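Local coordinates for fucolectin-related protein (Streptococcus pneumoniae, PDB 2WMF), which probably cleaves host blood-group carbohydrate antigens, as the catalytic module of a family 98 glycoside hydrolase, at residues T242-W247 / A296-T301; R265-E270 / L509-W514. All blocks are in the same frame, centred on the assembly; numbering follows the deposited sequence.

Interaction 1 (T242-W247 / A296-T301)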
ATOM      1  N   THR A 242       4.639  -0.624   0.644  1.00  7.76           N
ATOM      2  CA  THR A 242       4.193  -1.975   1.017  1.00  6.95           C
ATOM      3  C   THR A 242       5.430  -2.873   0.892  1.00  7.59           C
ATOM      4  O   THR A 242       5.922  -3.084  -0.225  1.00  8.07           O
ATOM      5  CB  THR A 242       3.070  -2.481   0.070  1.00  7.50           C
ATOM      6  OG1 THR A 242       1.880  -1.720   0.267  1.00  8.29           O
ATOM      7  CG2 THR A 242       2.765  -3.947   0.307  1.00  8.04           C
ATOM      8  N   ASP A 243       5.916  -3.396   2.030  1.00  7.69           N
ATOM      9  CA  ASP A 243       7.239  -4.039   2.051  1.00  7.40           C
ATOM     10  C   ASP A 243       7.143  -5.528   2.362  1.00  7.14           C
ATOM     11  O   ASP A 243       6.820  -5.905   3.490  1.00  7.36           O
ATOM     12  CB  ASP A 243       8.175  -3.332   3.040  1.00  7.47           C
ATOM     13  CG  ASP A 243       9.594  -3.875   3.013  1.00  8.06           C
ATOM     14  OD1 ASP A 243       9.898  -4.715   2.140  1.00  9.03           O
ATOM     15  OD2 ASP A 243      10.390  -3.384   3.852  1.00 10.20           O
ATOM     16  N   THR A 244       7.489  -6.350   1.382  1.00  7.62           N
ATOM     17  CA  THR A 244       7.401  -7.830   1.544  1.00  7.42           C
ATOM     18  C   THR A 244       8.536  -8.375   2.447  1.00  7.46           C
ATOM     19  O   THR A 244       8.484  -9.533   2.855  1.00  8.17           O
ATOM     20  CB  THR A 244       7.391  -8.565   0.217  1.00  8.16           C
ATOM     21  OG1 THR A 244       8.608  -8.318  -0.479  1.00  8.39           O
ATOM     22  CG2 THR A 244       6.150  -8.127  -0.668  1.00  7.70           C
ATOM     23  N   TRP A 245       9.517  -7.523   2.779  1.00  8.11           N
ATOM     24  CA  TRP A 245      10.486  -7.865   3.837  1.00  8.08           C
ATOM     25  C   TRP A 245       9.770  -8.137   5.169  1.00  7.40           C
ATOM     26  O   TRP A 245      10.338  -8.789   6.058  1.00  8.34           O
ATOM     27  CB  TRP A 245      11.542  -6.765   4.035  1.00  8.33           C
ATOM     28  CG  TRP A 245      12.720  -6.783   3.112  1.00  9.18           C
ATOM     29  CD1 TRP A 245      12.945  -5.981   2.029  1.00  9.01           C
ATOM     30  CD2 TRP A 245      13.885  -7.607   3.243  1.00  9.37           C
ATOM     31  NE1 TRP A 245      14.156  -6.270   1.465  1.00  9.83           N
ATOM     32  CE2 TRP A 245      14.778  -7.240   2.205  1.00 10.50           C
ATOM     33  CE3 TRP A 245      14.270  -8.596   4.138  1.00 11.03           C
ATOM     34  CZ2 TRP A 245      16.018  -7.875   2.009  1.00 11.69           C
ATOM     35  CZ3 TRP A 245      15.522  -9.216   3.961  1.00 11.24           C
ATOM     36  CH2 TRP A 245      16.364  -8.853   2.887  1.00 10.91           C
ATOM     37  N   LYS A 246       8.535  -7.644   5.340  1.00  6.48           N
ATOM     38  CA  LYS A 246       7.767  -8.015   6.568  1.00  7.30           C
ATOM     39  C   LYS A 246       7.721  -9.553   6.743  1.00  7.39           C
ATOM     40  O   LYS A 246       7.703 -10.064   7.902  1.00  7.99           O
ATOM     41  CB  LYS A 246       6.367  -7.409   6.588  1.00  7.53           C
ATOM     42  CG  LYS A 246       5.316  -8.067   5.673  1.00  7.17           C
ATOM     43  CD  LYS A 246       3.915  -7.530   5.918  1.00  7.59           C
ATOM     44  CE  LYS A 246       3.781  -6.045   5.668  1.00  6.93           C
ATOM     45  NZ  LYS A 246       4.100  -5.601   4.279  1.00  6.29           N
ATOM     46  N   TRP A 247       7.648 -10.262   5.621  1.00  8.12           N
ATOM     47  CA  TRP A 247       7.507 -11.715   5.648  1.00  8.02           C
ATOM     48  C   TRP A 247       8.762 -12.334   6.327  1.00  7.87           C
ATOM     49  O   TRP A 247       8.666 -13.243   7.180  1.00  9.16           O
ATOM     50  CB  TRP A 247       7.252 -12.277   4.237  1.00  7.37           C
ATOM     51  CG  TRP A 247       6.526 -13.585   4.181  1.00  8.10           C
ATOM     52  CD1 TRP A 247       7.070 -14.789   3.925  1.00  8.31           C
ATOM     53  CD2 TRP A 247       5.117 -13.805   4.328  1.00  6.29           C
ATOM     54  NE1 TRP A 247       6.100 -15.781   3.898  1.00  7.89           N
ATOM     55  CE2 TRP A 247       4.888 -15.197   4.186  1.00  8.18           C
ATOM     56  CE3 TRP A 247       4.017 -12.960   4.550  1.00  7.44           C
ATOM     57  CZ2 TRP A 247       3.599 -15.746   4.226  1.00  9.26           C
ATOM     58  CZ3 TRP A 247       2.751 -13.521   4.613  1.00  8.16           C
ATOM     59  CH2 TRP A 247       2.552 -14.885   4.470  1.00  8.35           C
ATOM     60  N   ALA A 296      12.925  -7.104  -6.198  1.00  8.02           N
ATOM     61  CA  ALA A 296      13.228  -8.367  -6.850  1.00  8.61           C
ATOM     62  C   ALA A 296      12.011  -9.254  -6.975  1.00  8.41           C
ATOM     63  O   ALA A 296      11.930 -10.074  -7.922  1.00  9.74           O
ATOM     64  CB  ALA A 296      14.402  -9.140  -6.165  1.00  9.75           C
ATOM     65  N   TYR A 297      11.115  -9.151  -5.992  1.00  8.05           N
ATOM     66  CA  TYR A 297       9.832  -9.821  -6.026  1.00  7.35           C
ATOM     67  C   TYR A 297       8.702  -8.954  -6.566  1.00  7.53           C
ATOM     68  O   TYR A 297       7.912  -9.401  -7.372  1.00  7.65           O
ATOM     69  CB  TYR A 297       9.455 -10.256  -4.615  1.00  7.74           C
ATOM     70  CG  TYR A 297       8.133 -10.997  -4.492  1.00  7.38           C
ATOM     71  CD1 TYR A 297       7.843 -12.096  -5.276  1.00  6.57           C
ATOM     72  CD2 TYR A 297       7.180 -10.617  -3.526  1.00  8.60           C
ATOM     73  CE1 TYR A 297       6.691 -12.804  -5.115  1.00  8.08           C
ATOM     74  CE2 TYR A 297       6.020 -11.322  -3.363  1.00  6.92           C
ATOM     75  CZ  TYR A 297       5.745 -12.406  -4.150  1.00  7.02           C
ATOM     76  OH  TYR A 297       4.571 -13.148  -3.997  1.00  8.97           O
ATOM     77  N   THR A 298       8.654  -7.723  -6.096  1.00  8.03           N
ATOM     78  CA  THR A 298       7.492  -6.840  -6.329  1.00  8.02           C
ATOM     79  C   THR A 298       7.552  -6.071  -7.668  1.00  8.65           C
ATOM     80  O   THR A 298       6.555  -5.433  -8.024  1.00  9.64           O
ATOM     81  CB  THR A 298       7.274  -5.835  -5.159  1.00  8.15           C
ATOM     82  OG1 THR A 298       8.456  -5.068  -4.922  1.00 11.19           O
ATOM     83  CG2 THR A 298       6.920  -6.549  -3.845  1.00  7.29           C
ATOM     84  N   PHE A 299       8.677  -6.082  -8.373  1.00  9.41           N
ATOM     85  CA  PHE A 299       8.790  -5.315  -9.616  1.00  9.15           C
ATOM     86  C   PHE A 299       9.388  -6.085 -10.773  1.00  9.01           C
ATOM     87  O   PHE A 299       8.665  -6.498 -11.665  1.00  9.12           O
ATOM     88  CB  PHE A 299       9.525  -3.978  -9.364  1.00  9.49           C
ATOM     89  CG  PHE A 299       9.618  -3.076 -10.576  1.00  8.71           C
ATOM     90  CD1 PHE A 299       8.552  -2.971 -11.508  1.00  9.87           C
ATOM     91  CD2 PHE A 299      10.760  -2.307 -10.771  1.00  9.95           C
ATOM     92  CE1 PHE A 299       8.653  -2.134 -12.610  1.00 10.10           C
ATOM     93  CE2 PHE A 299      10.872  -1.472 -11.869  1.00  9.22           C
ATOM     94  CZ  PHE A 299       9.810  -1.384 -12.788  1.00  9.22           C
ATOM     95  N   MET A 300      10.701  -6.352 -10.729  1.00  9.36           N
ATOM     96  CA  MET A 300      11.406  -6.790 -11.960  1.00 10.00           C
ATOM     97  C   MET A 300      12.813  -7.291 -11.578  1.00  9.01           C
ATOM     98  O   MET A 300      13.455  -6.740 -10.706  1.00  9.59           O
ATOM     99  CB  MET A 300      11.505  -5.586 -12.923  1.00 11.80           C
ATOM    100  CG  MET A 300      11.807  -5.839 -14.319  1.00 12.95           C
ATOM    101  SD  MET A 300      11.616  -4.311 -15.329  1.00 12.51           S
ATOM    102  CE  MET A 300      12.907  -3.265 -14.707  1.00 10.01           C
ATOM    103  N   THR A 301      13.274  -8.326 -12.281  1.00  9.80           N
ATOM    104  CA  THR A 301      14.685  -8.679 -12.310  1.00  9.43           C
ATOM    105  C   THR A 301      15.037  -8.957 -13.773  1.00  8.97           C
ATOM    106  O   THR A 301      14.221  -9.498 -14.565  1.00 10.12           O
ATOM    107  CB  THR A 301      15.061  -9.901 -11.414  1.00  8.69           C
ATOM    108  OG1 THR A 301      14.461 -11.083 -11.943  1.00  9.73           O
ATOM    109  CG2 THR A 301      14.644  -9.631  -9.875  1.00  9.80           C
TER

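Interaction 2 (R265-E270 / L509-W514)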
ATOM      1  N   ARG A 265      14.591 -15.601   0.425  1.00  8.31           N
ATOM      2  CA  ARG A 265      13.410 -16.119  -0.249  1.00  8.69           C
ATOM      3  C   ARG A 265      12.100 -15.669   0.460  1.00  8.25           C
ATOM      4  O   ARG A 265      11.024 -15.629  -0.150  1.00  8.34           O
ATOM      5  CB  ARG A 265      13.530 -17.624  -0.378  1.00  8.55           C
ATOM      6  CG  ARG A 265      14.591 -18.027  -1.339  1.00  8.96           C
ATOM      7  CD  ARG A 265      14.769 -19.520  -1.427  1.00 10.04           C
ATOM      8  NE  ARG A 265      15.447 -20.036  -0.241  1.00  9.73           N
ATOM      9  CZ  ARG A 265      15.993 -21.257  -0.157  1.00  9.38           C
ATOM     10  NH1 ARG A 265      15.860 -22.113  -1.149  1.00 10.98           N
ATOM     11  NH2 ARG A 265      16.642 -21.616   0.943  1.00 11.26           N
ATOM     12  N   SER A 266      12.192 -15.357   1.748  1.00  8.89           N
ATOM     13  CA  SER A 266      11.054 -14.834   2.503  1.00  8.58           C
ATOM     14  C   SER A 266      10.501 -13.546   1.906  1.00  8.62           C
ATOM     15  O   SER A 266       9.276 -13.325   1.907  1.00  9.11           O
ATOM     16  CB  SER A 266      11.410 -14.669   3.997  1.00  8.20           C
ATOM     17  OG  SER A 266      11.846 -15.899   4.591  1.00  7.64           O
ATOM     18  N   TYR A 267      11.361 -12.676   1.373  1.00  8.53           N
ATOM     19  CA  TYR A 267      10.805 -11.437   0.803  1.00  8.69           C
ATOM     20  C   TYR A 267      10.112 -11.667  -0.541  1.00  8.05           C
ATOM     21  O   TYR A 267       9.447 -10.762  -1.079  1.00  9.39           O
ATOM     22  CB  TYR A 267      11.826 -10.302   0.733  1.00  9.20           C
ATOM     23  CG  TYR A 267      13.011 -10.419  -0.202  1.00  9.49           C
ATOM     24  CD1 TYR A 267      12.861 -10.705  -1.562  1.00  9.66           C
ATOM     25  CD2 TYR A 267      14.310 -10.075   0.253  1.00 10.29           C
ATOM     26  CE1 TYR A 267      13.983 -10.745  -2.420  1.00  9.87           C
ATOM     27  CE2 TYR A 267      15.426 -10.097  -0.607  1.00  9.89           C
ATOM     28  CZ  TYR A 267      15.274 -10.435  -1.932  1.00  8.95           C
ATOM     29  OH  TYR A 267      16.380 -10.400  -2.775  1.00 10.54           O
ATOM     30  N   ALA A 268      10.256 -12.891  -1.083  1.00  7.66           N
ATOM     31  CA  ALA A 268       9.580 -13.305  -2.307  1.00  7.89           C
ATOM     32  C   ALA A 268       8.420 -14.273  -2.030  1.00  6.66           C
ATOM     33  O   ALA A 268       7.931 -14.961  -2.939  1.00  7.40           O
ATOM     34  CB  ALA A 268      10.627 -13.907  -3.324  1.00  8.12           C
ATOM     35  N   SER A 269       7.939 -14.254  -0.775  1.00  7.91           N
ATOM     36  CA  SER A 269       6.942 -15.191  -0.324  1.00  7.70           C
ATOM     37  C   SER A 269       5.621 -14.607   0.224  1.00  8.45           C
ATOM     38  O   SER A 269       4.687 -15.342   0.506  1.00  9.22           O
ATOM     39  CB  SER A 269       7.556 -16.174   0.677  1.00  7.75           C
ATOM     40  OG  SER A 269       8.597 -16.943   0.069  1.00  7.86           O
ATOM     41  N   GLU A 270       5.520 -13.286   0.353  1.00  7.28           N
ATOM     42  CA  GLU A 270       4.217 -12.690   0.718  1.00  7.71           C
ATOM     43  C   GLU A 270       3.258 -12.920  -0.472  1.00  7.09           C
ATOM     44  O   GLU A 270       3.599 -12.540  -1.610  1.00  7.42           O
ATOM     45  CB  GLU A 270       4.341 -11.198   0.988  1.00  7.46           C
ATOM     46  CG  GLU A 270       2.977 -10.585   1.309  1.00  7.39           C
ATOM     47  CD  GLU A 270       2.951  -9.155   1.803  1.00  7.88           C
ATOM     48  OE1 GLU A 270       3.980  -8.642   2.257  1.00  8.18           O
ATOM     49  OE2 GLU A 270       1.807  -8.568   1.750  1.00  9.28           O
ATOM     50  N   LEU A 509      21.848 -11.781  -6.298  1.00 13.31           N
ATOM     51  CA  LEU A 509      21.703 -11.808  -7.764  1.00 13.09           C
ATOM     52  C   LEU A 509      21.338 -13.200  -8.300  1.00 13.53           C
ATOM     53  O   LEU A 509      20.539 -13.299  -9.209  1.00 11.88           O
ATOM     54  CB  LEU A 509      22.945 -11.279  -8.450  1.00 13.83           C
ATOM     55  CG  LEU A 509      23.315  -9.836  -8.222  1.00 15.65           C
ATOM     56  CD1 LEU A 509      24.604  -9.537  -9.019  1.00 17.65           C
ATOM     57  CD2 LEU A 509      22.144  -8.888  -8.637  1.00 16.46           C
ATOM     58  N   GLU A 510      21.886 -14.271  -7.704  1.00 12.65           N
ATOM     59  CA  GLU A 510      21.497 -15.643  -8.078  1.00 13.27           C
ATOM     60  C   GLU A 510      20.006 -15.855  -7.917  1.00 12.45           C
ATOM     61  O   GLU A 510      19.326 -16.396  -8.827  1.00 11.94           O
ATOM     62  CB  GLU A 510      22.302 -16.741  -7.316  1.00 13.05           C
ATOM     63  CG  GLU A 510      21.727 -18.171  -7.570  1.00 14.43           C
ATOM     64  CD  GLU A 510      22.296 -19.289  -6.670  1.00 16.73           C
ATOM     65  OE1 GLU A 510      21.729 -20.417  -6.713  1.00 19.54           O
ATOM     66  OE2 GLU A 510      23.262 -19.033  -5.907  1.00 17.70           O
ATOM     67  N   LEU A 511      19.472 -15.416  -6.765  1.00 12.77           N
ATOM     68  CA  LEU A 511      18.031 -15.507  -6.533  1.00 11.27           C
ATOM     69  C   LEU A 511      17.248 -14.724  -7.596  1.00 10.65           C
ATOM     70  O   LEU A 511      16.263 -15.218  -8.143  1.00 10.57           O
ATOM     71  CB  LEU A 511      17.657 -15.008  -5.131  1.00 11.29           C
ATOM     72  CG  LEU A 511      16.188 -15.063  -4.737  1.00 11.59           C
ATOM     73  CD1 LEU A 511      15.595 -16.492  -4.942  1.00 11.12           C
ATOM     74  CD2 LEU A 511      15.954 -14.528  -3.292  1.00 12.51           C
ATOM     75  N   ALA A 512      17.742 -13.514  -7.886  1.00 10.74           N
ATOM     76  CA  ALA A 512      17.080 -12.622  -8.897  1.00 10.19           C
ATOM     77  C   ALA A 512      17.106 -13.299 -10.300  1.00  9.71           C
ATOM     78  O   ALA A 512      16.146 -13.224 -11.086  1.00 10.83           O
ATOM     79  CB  ALA A 512      17.748 -11.248  -8.937  1.00 11.05           C
ATOM     80  N   ASN A 513      18.223 -13.946 -10.615  1.00  9.75           N
ATOM     81  CA  ASN A 513      18.376 -14.626 -11.885  1.00  9.45           C
ATOM     82  C   ASN A 513      17.392 -15.806 -11.975  1.00 10.22           C
ATOM     83  O   ASN A 513      16.690 -15.998 -12.983  1.00 11.02           O
ATOM     84  CB  ASN A 513      19.845 -15.086 -12.059  1.00  9.49           C
ATOM     85  CG  ASN A 513      20.823 -13.940 -12.295  1.00 10.50           C
ATOM     86  OD1 ASN A 513      20.445 -12.836 -12.723  1.00 13.80           O
ATOM     87  ND2 ASN A 513      22.105 -14.200 -12.002  1.00 14.11           N
ATOM     88  N   TRP A 514      17.312 -16.594 -10.891  1.00  9.90           N
ATOM     89  CA  TRP A 514      16.379 -17.705 -10.825  1.00 10.16           C
ATOM     90  C   TRP A 514      14.946 -17.184 -11.029  1.00  9.35           C
ATOM     91  O   TRP A 514      14.124 -17.790 -11.746  1.00  9.30           O
ATOM     92  CB  TRP A 514      16.528 -18.436  -9.473  1.00  9.90           C
ATOM     93  CG  TRP A 514      15.679 -19.655  -9.397  1.00 11.06           C
ATOM     94  CD1 TRP A 514      16.045 -20.921  -9.790  1.00 11.18           C
ATOM     95  CD2 TRP A 514      14.324 -19.741  -8.963  1.00  9.49           C
ATOM     96  NE1 TRP A 514      15.011 -21.790  -9.623  1.00 10.89           N
ATOM     97  CE2 TRP A 514      13.932 -21.110  -9.110  1.00 10.23           C
ATOM     98  CE3 TRP A 514      13.392 -18.817  -8.448  1.00  9.60           C
ATOM     99  CZ2 TRP A 514      12.669 -21.556  -8.791  1.00 10.99           C
ATOM    100  CZ3 TRP A 514      12.121 -19.274  -8.147  1.00 10.40           C
ATOM    101  CH2 TRP A 514      11.768 -20.634  -8.316  1.00 10.44           C
TER

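Interaction 1 (T242-W247 / A296-T301)
The same first torsion in T244 and T298 (chi1 62° and 56°) places each CG2 opposite its own carbonyl carbon and beside its backbone N, and the two methyls thereby meet tip to tip, T244 CG2 lying 3.6 Å from T298 CG2. The T244 methyl also sits in the plane of the Y297 ring, at its edge, with T244 CG2 3.9 Å from Y297 CD2 and the two side chains crossing at about a right angle. One methyl thus touches two successive residues of 296-301, all by van der Waals packing. The hydroxyl of T244 is hydrogen-bonded outside the two segments, to Y267 and C294. The chain around T244 is fixed by D243, whose OD1 takes a capping bond from W245 N (2.9 Å, 156°), met from above the carboxylate plane. D243 O is gripped from opposite faces by K246 N and K246 NZ, and the latter also forms a salt bridge with E278. In the (beta/alpha)8 (TIM) barrel, T244 directly follows strand 237-243, while Y297 and T298 belong to helix 295-298, just beyond the adjacent strand 289-293; helix 272-283 lies against Y297 and, on the strand, T242.

Interaction 2 (R265-E270 / L509-W514)
L511 of helix 506-517 packs against R265 and Y267 of the loop 265-270, and its path can be followed atom by atom. CB is directed toward the loop, and with CG anti to the backbone N (chi1 -179°) the branch point is carried on in that direction, where the two methyls divide the contact. L511 CD1 rests against the aliphatic part of the arginine, 4.0 Å from R265 CG, the two side chains running obliquely past each other. The other methyl turns to the backbone and the aromatic side: L511 CD2 lies 4.1 Å from R265 N and 4.2 Å from Y267 OH. L511 CD2 also approaches Y267 CE1 at 4.4 Å, coming obliquely to the ring, as leucine and tyrosine arrive from opposite directions.

Both loop residues lend their apolar parts to L511 while their polar ends are engaged elsewhere. The guanidinium of R265 forms a salt bridge with D263 through NH2 and hydrogen bonds through NH1 to M491 O and L494 O. The phenol of Y267 is hydrogen-bonded to E508, one helical turn from the leucine, which fixes the hydroxyl beside CD2. The loop is braced internally at R265 O, which accepts from A268 N (3.0 Å) and from S269 OG (2.8 Å) on opposite faces of its plane; S269 OG in turn accepts from W492 NE1.

The contact joins the two family regions of the chain. The loop between helices 245-249 and 272-283 is bordered by helix 489-493, through R265, S266 and S269, and by helix 295-298, through Y267 and A268, while helix 506-517 closes over it with L511.

How the interactions relate
The two contacts have centres about 9 Å apart and meet through loop 265-270, which lies against both segments of interaction 1. Two probable hydrogen bonds join them: T244 OG1 is 2.7 Å from Y267 O, and Y297 OH is 2.6 Å from E270 O. Y267, which packs on L511 in interaction 2, also meets W245 edge-to-face. A further link closes the arrangement, T301 OG1 bonding to A512 O. Interaction 1 follows the C-terminal ends of barrel strands 237-243 and 289-293, probably the active-site end, as in other glycosidases of this fold; interaction 2 connects the loop beside that region to helix 506-517 in the C-terminal family region.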